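Long-range contacts in triabin (Triatoma pallidipennis, PDB 1AVG), which inhibits host thrombin by forming a 1:1 non-covalent complex, blocking fibrin formation and thrombin-induced platelet aggregation while barely reducing the enzyme's amidolytic activity: residues E18-H29 and G49-Y58; N89-T97 and V109-S117. All blocks are in the same frame, centred on the assembly; numbering follows the deposited sequence.

Interaction 1 of 2, residues E18-H29 and G49-Y58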
loop_
_atom_site.group_PDB
_atom_site.type_symbol
_atom_site.label_atom_id
_atom_site.label_comp_id
_atom_site.label_asym_id
_atom_site.label_seq_id
_atom_site.Cartn_x
_atom_site.Cartn_y
_atom_site.Cartn_z
ATOM N N GLU C 18 -17.825 -20.483 8.295
ATOM C CA GLU C 18 -18.634 -21.059 7.231
ATOM C C GLU C 18 -18.759 -20.216 5.965
ATOM O O GLU C 18 -19.236 -20.704 4.942
ATOM C CB GLU C 18 -20.005 -21.496 7.744
ATOM C CG GLU C 18 -20.573 -22.706 6.982
ATOM C CD GLU C 18 -19.588 -23.882 6.876
ATOM O OE1 GLU C 18 -18.900 -24.204 7.873
ATOM O OE2 GLU C 18 -19.506 -24.489 5.785
ATOM N N GLU C 19 -18.374 -18.946 6.033
ATOM C CA GLU C 19 -18.420 -18.105 4.841
ATOM C C GLU C 19 -17.143 -18.412 4.077
ATOM O O GLU C 19 -17.086 -18.292 2.853
ATOM C CB GLU C 19 -18.482 -16.617 5.197
ATOM C CG GLU C 19 -19.887 -16.089 5.459
ATOM C CD GLU C 19 -19.941 -14.567 5.518
ATOM O OE1 GLU C 19 -19.457 -13.982 6.511
ATOM O OE2 GLU C 19 -20.473 -13.954 4.569
ATOM N N PHE C 20 -16.114 -18.813 4.817
ATOM C CA PHE C 20 -14.857 -19.155 4.196
ATOM C C PHE C 20 -14.859 -20.587 3.696
ATOM O O PHE C 20 -14.551 -20.832 2.535
ATOM C CB PHE C 20 -13.680 -18.965 5.143
ATOM C CG PHE C 20 -12.364 -19.306 4.510
ATOM C CD1 PHE C 20 -11.934 -20.632 4.431
ATOM C CD2 PHE C 20 -11.594 -18.317 3.913
ATOM C CE1 PHE C 20 -10.764 -20.965 3.763
ATOM C CE2 PHE C 20 -10.419 -18.642 3.242
ATOM C CZ PHE C 20 -10.006 -19.972 3.168
ATOM N N PHE C 21 -15.120 -21.537 4.589
ATOM C CA PHE C 21 -15.140 -22.943 4.202
ATOM C C PHE C 21 -16.397 -23.279 3.428
ATOM O O PHE C 21 -17.275 -24.017 3.886
ATOM C CB PHE C 21 -14.961 -23.855 5.408
ATOM C CG PHE C 21 -13.640 -23.698 6.062
ATOM C CD1 PHE C 21 -12.482 -24.113 5.414
ATOM C CD2 PHE C 21 -13.533 -23.092 7.306
ATOM C CE1 PHE C 21 -11.234 -23.922 5.997
ATOM C CE2 PHE C 21 -12.291 -22.897 7.898
ATOM C CZ PHE C 21 -11.138 -23.311 7.244
ATOM N N ASN C 22 -16.443 -22.730 2.225
ATOM C CA ASN C 22 -17.546 -22.905 1.310
ATOM C C ASN C 22 -17.014 -22.431 -0.029
ATOM O O ASN C 22 -16.412 -21.364 -0.115
ATOM C CB ASN C 22 -18.727 -22.036 1.748
ATOM C CG ASN C 22 -19.894 -22.100 0.782
ATOM O OD1 ASN C 22 -20.229 -23.168 0.258
ATOM N ND2 ASN C 22 -20.527 -20.956 0.547
ATOM N N GLY C 23 -17.155 -23.261 -1.054
ATOM C CA GLY C 23 -16.685 -22.877 -2.374
ATOM C C GLY C 23 -15.262 -23.267 -2.732
ATOM O O GLY C 23 -14.698 -24.226 -2.196
ATOM N N THR C 24 -14.685 -22.506 -3.654
ATOM C CA THR C 24 -13.336 -22.750 -4.136
ATOM C C THR C 24 -12.446 -21.519 -3.979
ATOM O O THR C 24 -12.860 -20.395 -4.255
ATOM C CB THR C 24 -13.357 -23.166 -5.633
ATOM O OG1 THR C 24 -14.244 -24.283 -5.814
ATOM C CG2 THR C 24 -11.959 -23.543 -6.112
ATOM N N TRP C 25 -11.230 -21.755 -3.501
ATOM C CA TRP C 25 -10.229 -20.715 -3.316
ATOM C C TRP C 25 -9.017 -21.213 -4.073
ATOM O O TRP C 25 -8.727 -22.409 -4.069
ATOM C CB TRP C 25 -9.845 -20.571 -1.846
ATOM C CG TRP C 25 -10.904 -19.989 -0.964
ATOM C CD1 TRP C 25 -11.750 -20.673 -0.136
ATOM C CD2 TRP C 25 -11.166 -18.595 -0.741
ATOM N NE1 TRP C 25 -12.512 -19.793 0.596
ATOM C CE2 TRP C 25 -12.170 -18.512 0.247
ATOM C CE3 TRP C 25 -10.644 -17.410 -1.274
ATOM C CZ2 TRP C 25 -12.657 -17.284 0.714
ATOM C CZ3 TRP C 25 -11.130 -16.194 -0.809
ATOM C CH2 TRP C 25 -12.124 -16.143 0.175
ATOM N N TYR C 26 -8.339 -20.310 -4.761
ATOM C CA TYR C 26 -7.139 -20.648 -5.511
ATOM C C TYR C 26 -5.972 -20.020 -4.771
ATOM O O TYR C 26 -6.054 -18.884 -4.334
ATOM C CB TYR C 26 -7.236 -20.108 -6.932
ATOM C CG TYR C 26 -8.239 -20.842 -7.784
ATOM C CD1 TYR C 26 -9.579 -20.469 -7.796
ATOM C CD2 TYR C 26 -7.840 -21.896 -8.600
ATOM C CE1 TYR C 26 -10.500 -21.127 -8.607
ATOM C CE2 TYR C 26 -8.740 -22.558 -9.411
ATOM C CZ TYR C 26 -10.069 -22.170 -9.416
ATOM O OH TYR C 26 -10.950 -22.806 -10.265
ATOM N N LEU C 27 -4.886 -20.761 -4.631
ATOM C CA LEU C 27 -3.726 -20.280 -3.905
ATOM C C LEU C 27 -2.421 -20.549 -4.664
ATOM O O LEU C 27 -2.009 -21.698 -4.809
ATOM C CB LEU C 27 -3.723 -20.942 -2.524
ATOM C CG LEU C 27 -2.473 -21.097 -1.667
ATOM C CD1 LEU C 27 -1.892 -19.759 -1.280
ATOM C CD2 LEU C 27 -2.865 -21.868 -0.430
ATOM N N ALA C 28 -1.796 -19.488 -5.173
ATOM C CA ALA C 28 -0.542 -19.611 -5.911
ATOM C C ALA C 28 0.595 -19.161 -5.024
ATOM O O ALA C 28 0.420 -18.298 -4.161
ATOM C CB ALA C 28 -0.578 -18.774 -7.168
ATOM N N HIS C 29 1.766 -19.748 -5.238
ATOM C CA HIS C 29 2.934 -19.396 -4.436
ATOM C C HIS C 29 3.836 -18.380 -5.110
ATOM O O HIS C 29 4.910 -18.064 -4.611
ATOM C CB HIS C 29 3.722 -20.652 -4.049
ATOM C CG HIS C 29 3.093 -21.435 -2.941
ATOM N ND1 HIS C 29 3.689 -21.593 -1.711
ATOM C CD2 HIS C 29 1.910 -22.091 -2.869
ATOM C CE1 HIS C 29 2.907 -22.315 -0.929
ATOM N NE2 HIS C 29 1.820 -22.628 -1.610
ATOM N N GLY C 49 -19.181 -27.918 4.653
ATOM C CA GLY C 49 -18.255 -26.949 4.087
ATOM C C GLY C 49 -17.185 -27.531 3.180
ATOM O O GLY C 49 -15.994 -27.263 3.361
ATOM N N PHE C 50 -17.614 -28.315 2.194
ATOM C CA PHE C 50 -16.712 -28.948 1.231
ATOM C C PHE C 50 -16.036 -27.862 0.393
ATOM O O PHE C 50 -16.504 -27.508 -0.691
ATOM C CB PHE C 50 -17.514 -29.900 0.337
ATOM C CG PHE C 50 -16.679 -30.698 -0.621
ATOM C CD1 PHE C 50 -15.952 -31.801 -0.182
ATOM C CD2 PHE C 50 -16.662 -30.380 -1.978
ATOM C CE1 PHE C 50 -15.224 -32.577 -1.080
ATOM C CE2 PHE C 50 -15.938 -31.150 -2.884
ATOM C CZ PHE C 50 -15.220 -32.250 -2.434
ATOM N N THR C 51 -14.945 -27.324 0.923
ATOM C CA THR C 51 -14.198 -26.265 0.257
ATOM C C THR C 51 -13.059 -26.850 -0.551
ATOM O O THR C 51 -12.345 -27.731 -0.077
ATOM C CB THR C 51 -13.594 -25.314 1.275
ATOM O OG1 THR C 51 -14.533 -25.100 2.333
ATOM C CG2 THR C 51 -13.262 -23.985 0.617
ATOM N N GLN C 52 -12.887 -26.363 -1.771
ATOM C CA GLN C 52 -11.814 -26.847 -2.624
ATOM C C GLN C 52 -10.734 -25.782 -2.709
ATOM O O GLN C 52 -10.984 -24.671 -3.186
ATOM C CB GLN C 52 -12.330 -27.158 -4.025
ATOM C CG GLN C 52 -13.531 -28.077 -4.064
ATOM C CD GLN C 52 -14.052 -28.266 -5.470
ATOM O OE1 GLN C 52 -14.232 -27.302 -6.217
ATOM N NE2 GLN C 52 -14.286 -29.514 -5.845
ATOM N N ILE C 53 -9.560 -26.094 -2.176
ATOM C CA ILE C 53 -8.438 -25.174 -2.216
ATOM C C ILE C 53 -7.532 -25.737 -3.301
ATOM O O ILE C 53 -7.118 -26.891 -3.229
ATOM C CB ILE C 53 -7.641 -25.152 -0.889
ATOM C CG1 ILE C 53 -8.566 -24.912 0.316
ATOM C CG2 ILE C 53 -6.544 -24.099 -0.959
ATOM C CD1 ILE C 53 -8.790 -23.471 0.691
ATOM N N VAL C 54 -7.319 -24.968 -4.357
ATOM C CA VAL C 54 -6.448 -25.391 -5.435
ATOM C C VAL C 54 -5.134 -24.666 -5.174
ATOM O O VAL C 54 -5.081 -23.444 -5.261
ATOM C CB VAL C 54 -7.027 -24.992 -6.808
ATOM C CG1 VAL C 54 -6.043 -25.298 -7.911
ATOM C CG2 VAL C 54 -8.321 -25.737 -7.057
ATOM N N GLU C 55 -4.107 -25.411 -4.776
ATOM C CA GLU C 55 -2.802 -24.834 -4.481
ATOM C C GLU C 55 -1.844 -25.008 -5.651
ATOM O O GLU C 55 -1.703 -26.104 -6.180
ATOM C CB GLU C 55 -2.218 -25.462 -3.218
ATOM C CG GLU C 55 -0.921 -24.816 -2.763
ATOM C CD GLU C 55 -0.601 -25.096 -1.313
ATOM O OE1 GLU C 55 -1.474 -25.609 -0.589
ATOM O OE2 GLU C 55 0.529 -24.797 -0.884
ATOM N N ILE C 56 -1.146 -23.937 -6.011
ATOM C CA ILE C 56 -0.220 -23.948 -7.141
ATOM C C ILE C 56 1.182 -23.482 -6.763
ATOM O O ILE C 56 1.340 -22.574 -5.939
ATOM C CB ILE C 56 -0.724 -22.999 -8.235
ATOM C CG1 ILE C 56 -2.173 -23.322 -8.588
ATOM C CG2 ILE C 56 0.142 -23.110 -9.463
ATOM C CD1 ILE C 56 -3.040 -22.099 -8.806
ATOM N N GLY C 57 2.188 -24.118 -7.357
ATOM C CA GLY C 57 3.581 -23.750 -7.139
ATOM C C GLY C 57 4.295 -24.250 -5.897
ATOM O O GLY C 57 5.432 -23.830 -5.616
ATOM N N TYR C 58 3.649 -25.142 -5.150
ATOM C CA TYR C 58 4.251 -25.669 -3.935
ATOM C C TYR C 58 5.057 -26.911 -4.265
ATOM O O TYR C 58 4.526 -28.014 -4.340
ATOM C CB TYR C 58 3.181 -25.982 -2.893
ATOM C CG TYR C 58 3.714 -26.169 -1.491
ATOM C CD1 TYR C 58 4.682 -25.317 -0.969
ATOM C CD2 TYR C 58 3.234 -27.195 -0.680
ATOM C CE1 TYR C 58 5.161 -25.481 0.325
ATOM C CE2 TYR C 58 3.702 -27.371 0.612
ATOM C CZ TYR C 58 4.664 -26.513 1.111
ATOM O OH TYR C 58 5.133 -26.697 2.391
#
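H29, just past strand 24-28, meets E55 near the end of its parallel neighbour 51-56 in the beta barrel of this calycin-superfamily protein. The strand axes lie 14° apart, and backbone bonds such as W25 N to Q52 O and V54 N to W25 O confirm the parallel pairing. On the face carrying W25, L27, I53 and E55, the carboxylate of E55 reaches H29 because its CG is anti to the backbone N (chi1 -174°) and the chain beyond is extended. H29 NE2 donates to E55 OE2 at 2.6 Å; the imidazole and carboxylate planes are 9° apart, but the donor comes to the anti side of the oxygen, out of the carboxylate plane. R111 forms a salt bridge with the same OE2, which would favour a charged carboxylate. Y58 covers one face of the imidazole with its CB, 4.1 Å from the ring centroid, while the two rings are nearly parallel but slid apart. L27 lies alongside E55, its CD2 4.0 Å from E55 OE1. On the other face, under helix 138-141, the ring of Y26 runs beside V54, CD2 3.7 Å from V54 CB, and its OH bonds to A138 N. A28, also on this face, packs against a basic side chain of another protein chain. T24 OG1 donates to Q52 OE1 at 3.0 Å, in the carbonyl plane and on a lone pair.

Interaction 2 of 2, residues N89-T97 and V109-S117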
loop_
_atom_site.group_PDB
_atom_site.type_symbol
_atom_site.label_atom_id
_atom_site.label_comp_id
_atom_site.label_asym_id
_atom_site.label_seq_id
_atom_site.Cartn_x
_atom_site.Cartn_y
_atom_site.Cartn_z
ATOM N N ASN C 89 -1.087 -41.354 -0.304
ATOM C CA ASN C 89 -1.075 -41.555 1.146
ATOM C C ASN C 89 0.048 -40.778 1.819
ATOM O O ASN C 89 0.811 -41.346 2.600
ATOM C CB ASN C 89 -0.944 -43.042 1.470
ATOM C CG ASN C 89 -1.854 -43.899 0.617
ATOM O OD1 ASN C 89 -3.077 -43.811 0.708
ATOM N ND2 ASN C 89 -1.258 -44.711 -0.244
ATOM N N THR C 90 0.129 -39.480 1.532
ATOM C CA THR C 90 1.173 -38.635 2.098
ATOM C C THR C 90 0.921 -38.239 3.553
ATOM O O THR C 90 1.701 -38.597 4.445
ATOM C CB THR C 90 1.407 -37.358 1.243
ATOM O OG1 THR C 90 1.831 -37.728 -0.073
ATOM C CG2 THR C 90 2.476 -36.475 1.862
ATOM N N GLU C 91 -0.152 -37.487 3.785
ATOM C CA GLU C 91 -0.512 -37.023 5.126
ATOM C C GLU C 91 0.393 -35.952 5.749
ATOM O O GLU C 91 1.625 -36.042 5.736
ATOM C CB GLU C 91 -0.678 -38.205 6.080
ATOM C CG GLU C 91 -1.718 -39.207 5.587
ATOM C CD GLU C 91 -2.030 -40.314 6.581
ATOM O OE1 GLU C 91 -1.408 -40.349 7.670
ATOM O OE2 GLU C 91 -2.912 -41.147 6.263
ATOM N N PHE C 92 -0.253 -34.929 6.293
ATOM C CA PHE C 92 0.414 -33.805 6.938
ATOM C C PHE C 92 -0.680 -32.997 7.616
ATOM O O PHE C 92 -1.857 -33.138 7.287
ATOM C CB PHE C 92 1.118 -32.920 5.894
ATOM C CG PHE C 92 0.173 -32.218 4.937
ATOM C CD1 PHE C 92 -0.400 -30.994 5.271
ATOM C CD2 PHE C 92 -0.160 -32.794 3.719
ATOM C CE1 PHE C 92 -1.294 -30.359 4.409
ATOM C CE2 PHE C 92 -1.055 -32.164 2.847
ATOM C CZ PHE C 92 -1.622 -30.947 3.196
ATOM N N GLU C 93 -0.308 -32.163 8.571
ATOM C CA GLU C 93 -1.303 -31.333 9.222
ATOM C C GLU C 93 -1.133 -29.907 8.716
ATOM O O GLU C 93 -0.015 -29.463 8.414
ATOM C CB GLU C 93 -1.158 -31.367 10.744
ATOM C CG GLU C 93 -2.264 -30.590 11.468
ATOM C CD GLU C 93 -1.932 -30.244 12.915
ATOM O OE1 GLU C 93 -0.860 -29.643 13.163
ATOM O OE2 GLU C 93 -2.760 -30.547 13.802
ATOM N N ALA C 94 -2.255 -29.212 8.592
ATOM C CA ALA C 94 -2.265 -27.833 8.143
ATOM C C ALA C 94 -3.096 -27.028 9.133
ATOM O O ALA C 94 -4.233 -27.394 9.441
ATOM C CB ALA C 94 -2.865 -27.733 6.743
ATOM N N ASP C 95 -2.491 -25.984 9.691
ATOM C CA ASP C 95 -3.173 -25.113 10.641
ATOM C C ASP C 95 -3.315 -23.749 9.987
ATOM O O ASP C 95 -2.370 -23.279 9.350
ATOM C CB ASP C 95 -2.361 -25.000 11.937
ATOM C CG ASP C 95 -2.087 -26.357 12.577
ATOM O OD1 ASP C 95 -2.935 -27.259 12.455
ATOM O OD2 ASP C 95 -1.021 -26.530 13.201
ATOM N N PHE C 96 -4.509 -23.163 10.062
ATOM C CA PHE C 96 -4.769 -21.843 9.476
ATOM C C PHE C 96 -5.062 -20.780 10.534
ATOM O O PHE C 96 -5.939 -20.974 11.381
ATOM C CB PHE C 96 -5.994 -21.875 8.561
ATOM C CG PHE C 96 -5.894 -22.825 7.412
ATOM C CD1 PHE C 96 -4.672 -23.110 6.816
ATOM C CD2 PHE C 96 -7.047 -23.420 6.905
ATOM C CE1 PHE C 96 -4.601 -23.976 5.731
ATOM C CE2 PHE C 96 -6.990 -24.285 5.824
ATOM C CZ PHE C 96 -5.762 -24.565 5.233
ATOM N N THR C 97 -4.328 -19.670 10.490
ATOM C CA THR C 97 -4.553 -18.540 11.398
ATOM C C THR C 97 -4.992 -17.433 10.448
ATOM O O THR C 97 -4.181 -16.910 9.678
ATOM C CB THR C 97 -3.262 -18.100 12.120
ATOM O OG1 THR C 97 -2.777 -19.163 12.946
ATOM C CG2 THR C 97 -3.524 -16.879 12.987
ATOM N N VAL C 109 -3.595 -15.379 5.172
ATOM C CA VAL C 109 -3.635 -16.431 6.191
ATOM C C VAL C 109 -2.232 -16.942 6.540
ATOM O O VAL C 109 -1.363 -17.015 5.678
ATOM C CB VAL C 109 -4.495 -17.649 5.660
ATOM C CG1 VAL C 109 -4.405 -18.836 6.588
ATOM C CG2 VAL C 109 -5.951 -17.253 5.486
ATOM N N CYS C 110 -1.993 -17.249 7.810
ATOM C CA CYS C 110 -0.699 -17.794 8.197
ATOM C C CYS C 110 -0.934 -19.294 8.291
ATOM O O CYS C 110 -1.841 -19.731 8.993
ATOM C CB CYS C 110 -0.241 -17.240 9.539
ATOM S SG CYS C 110 1.536 -17.491 9.850
ATOM N N ARG C 111 -0.162 -20.067 7.536
ATOM C CA ARG C 111 -0.299 -21.514 7.496
ATOM C C ARG C 111 0.905 -22.281 8.015
ATOM O O ARG C 111 2.054 -21.947 7.716
ATOM C CB ARG C 111 -0.589 -21.924 6.063
ATOM C CG ARG C 111 -0.645 -23.411 5.769
ATOM C CD ARG C 111 -1.563 -23.585 4.571
ATOM N NE ARG C 111 -1.114 -24.484 3.507
ATOM C CZ ARG C 111 0.113 -24.542 3.007
ATOM N NH1 ARG C 111 1.086 -23.774 3.480
ATOM N NH2 ARG C 111 0.325 -25.250 1.908
ATOM N N SER C 112 0.631 -23.287 8.829
ATOM C CA SER C 112 1.674 -24.141 9.361
ATOM C C SER C 112 1.414 -25.522 8.805
ATOM O O SER C 112 0.345 -26.095 9.040
ATOM C CB SER C 112 1.619 -24.188 10.881
ATOM O OG SER C 112 1.908 -22.918 11.417
ATOM N N ILE C 113 2.329 -26.005 7.974
ATOM C CA ILE C 113 2.178 -27.336 7.410
ATOM C C ILE C 113 3.185 -28.177 8.162
ATOM O O ILE C 113 4.309 -27.733 8.439
ATOM C CB ILE C 113 2.472 -27.428 5.869
ATOM C CG1 ILE C 113 2.523 -26.049 5.214
ATOM C CG2 ILE C 113 1.384 -28.233 5.176
ATOM C CD1 ILE C 113 3.907 -25.432 5.155
ATOM N N THR C 114 2.757 -29.368 8.541
ATOM C CA THR C 114 3.616 -30.283 9.267
ATOM C C THR C 114 3.530 -31.664 8.620
ATOM O O THR C 114 2.617 -32.450 8.905
ATOM C CB THR C 114 3.185 -30.367 10.741
ATOM O OG1 THR C 114 3.077 -29.044 11.285
ATOM C CG2 THR C 114 4.197 -31.151 11.538
ATOM N N PHE C 115 4.433 -31.928 7.684
ATOM C CA PHE C 115 4.449 -33.219 7.015
ATOM C C PHE C 115 4.977 -34.223 8.011
ATOM O O PHE C 115 5.778 -33.870 8.880
ATOM C CB PHE C 115 5.339 -33.178 5.776
ATOM C CG PHE C 115 4.819 -32.279 4.702
ATOM C CD1 PHE C 115 5.098 -30.915 4.725
ATOM C CD2 PHE C 115 4.020 -32.783 3.687
ATOM C CE1 PHE C 115 4.584 -30.064 3.754
ATOM C CE2 PHE C 115 3.502 -31.945 2.712
ATOM C CZ PHE C 115 3.784 -30.578 2.745
ATOM N N THR C 116 4.498 -35.459 7.912
ATOM C CA THR C 116 4.927 -36.527 8.810
ATOM C C THR C 116 6.455 -36.627 8.815
ATOM O O THR C 116 7.069 -36.994 9.824
ATOM C CB THR C 116 4.298 -37.866 8.381
ATOM O OG1 THR C 116 4.373 -37.992 6.953
ATOM C CG2 THR C 116 2.838 -37.926 8.813
ATOM N N SER C 117 7.045 -36.243 7.684
ATOM C CA SER C 117 8.488 -36.247 7.473
ATOM C C SER C 117 9.179 -35.116 8.253
ATOM O O SER C 117 9.510 -35.281 9.430
ATOM C CB SER C 117 8.775 -36.117 5.971
ATOM O OG SER C 117 7.865 -36.898 5.209
#
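F92 packs against I113 and F115 on the inward side of an antiparallel beta hairpin, strands 92-101 and 106-115 of the barrel. This side, which also carries A94, F96 and R111, is the closely packed one. I113 crosses F92 obliquely, its CG2 meeting CD1 and CE1 of the ring. With chi1 at 66°, F92 CG is placed over one face of the F115 ring; the two rings meet obliquely, centroids 5.0 Å apart and planes inclined at 38°. The ring of F67 meets F92 edge-to-face. Further along, R111 CG and CD lie at the edge of the F96 ring, near its plane and nearest F96 CE1. The guanidinium is within 8° of coplanar with that ring, and its NH2 goes on to a salt bridge with E55. On the other side, side chains stay at least 4.1 Å apart, as between T97 CB and C110 CB, and backbone bonds dominate. Here E93 and T114 are partly exposed, whereas D95 and S112 are buried and bond beyond the hairpin, D95 OD1 to S81 OG and S112 OG to D122 OD2; C110 is disulfide-bonded to C6. Past the strands, exposed, poorly ordered T116 lies loosely beside E91. Six backbone bonds join E93-T114, D95-S112 and T97-C110 regularly, except that E93 N approaches T114 O from above the carbonyl plane, at 3.0 Å.

Overall arrangement
Interactions 1 and 2 belong to the same barrel sheet, their centres about 14 Å apart, and follow one another along the chain without interleaving. Strand 122-128 connects them: its backbone bonds to V109 and R111 of the hairpin, while E128 bonds to Y26 of strand 24-28, so that the sheet closes into the barrel. Side chains also meet across the interior. R111 NH2 of interaction 2 bridges to E55 OE2 of interaction 1 at 2.8 Å, and R111 makes a cation-pi contact with Y58. The Y58 hydroxyl, hydrogen-bonded to E121 OE2, also lies near the hairpin, its OH 3.7 Å from F115 CE1. Elsewhere F21 CZ approaches F96 CD2 at 4.1 Å.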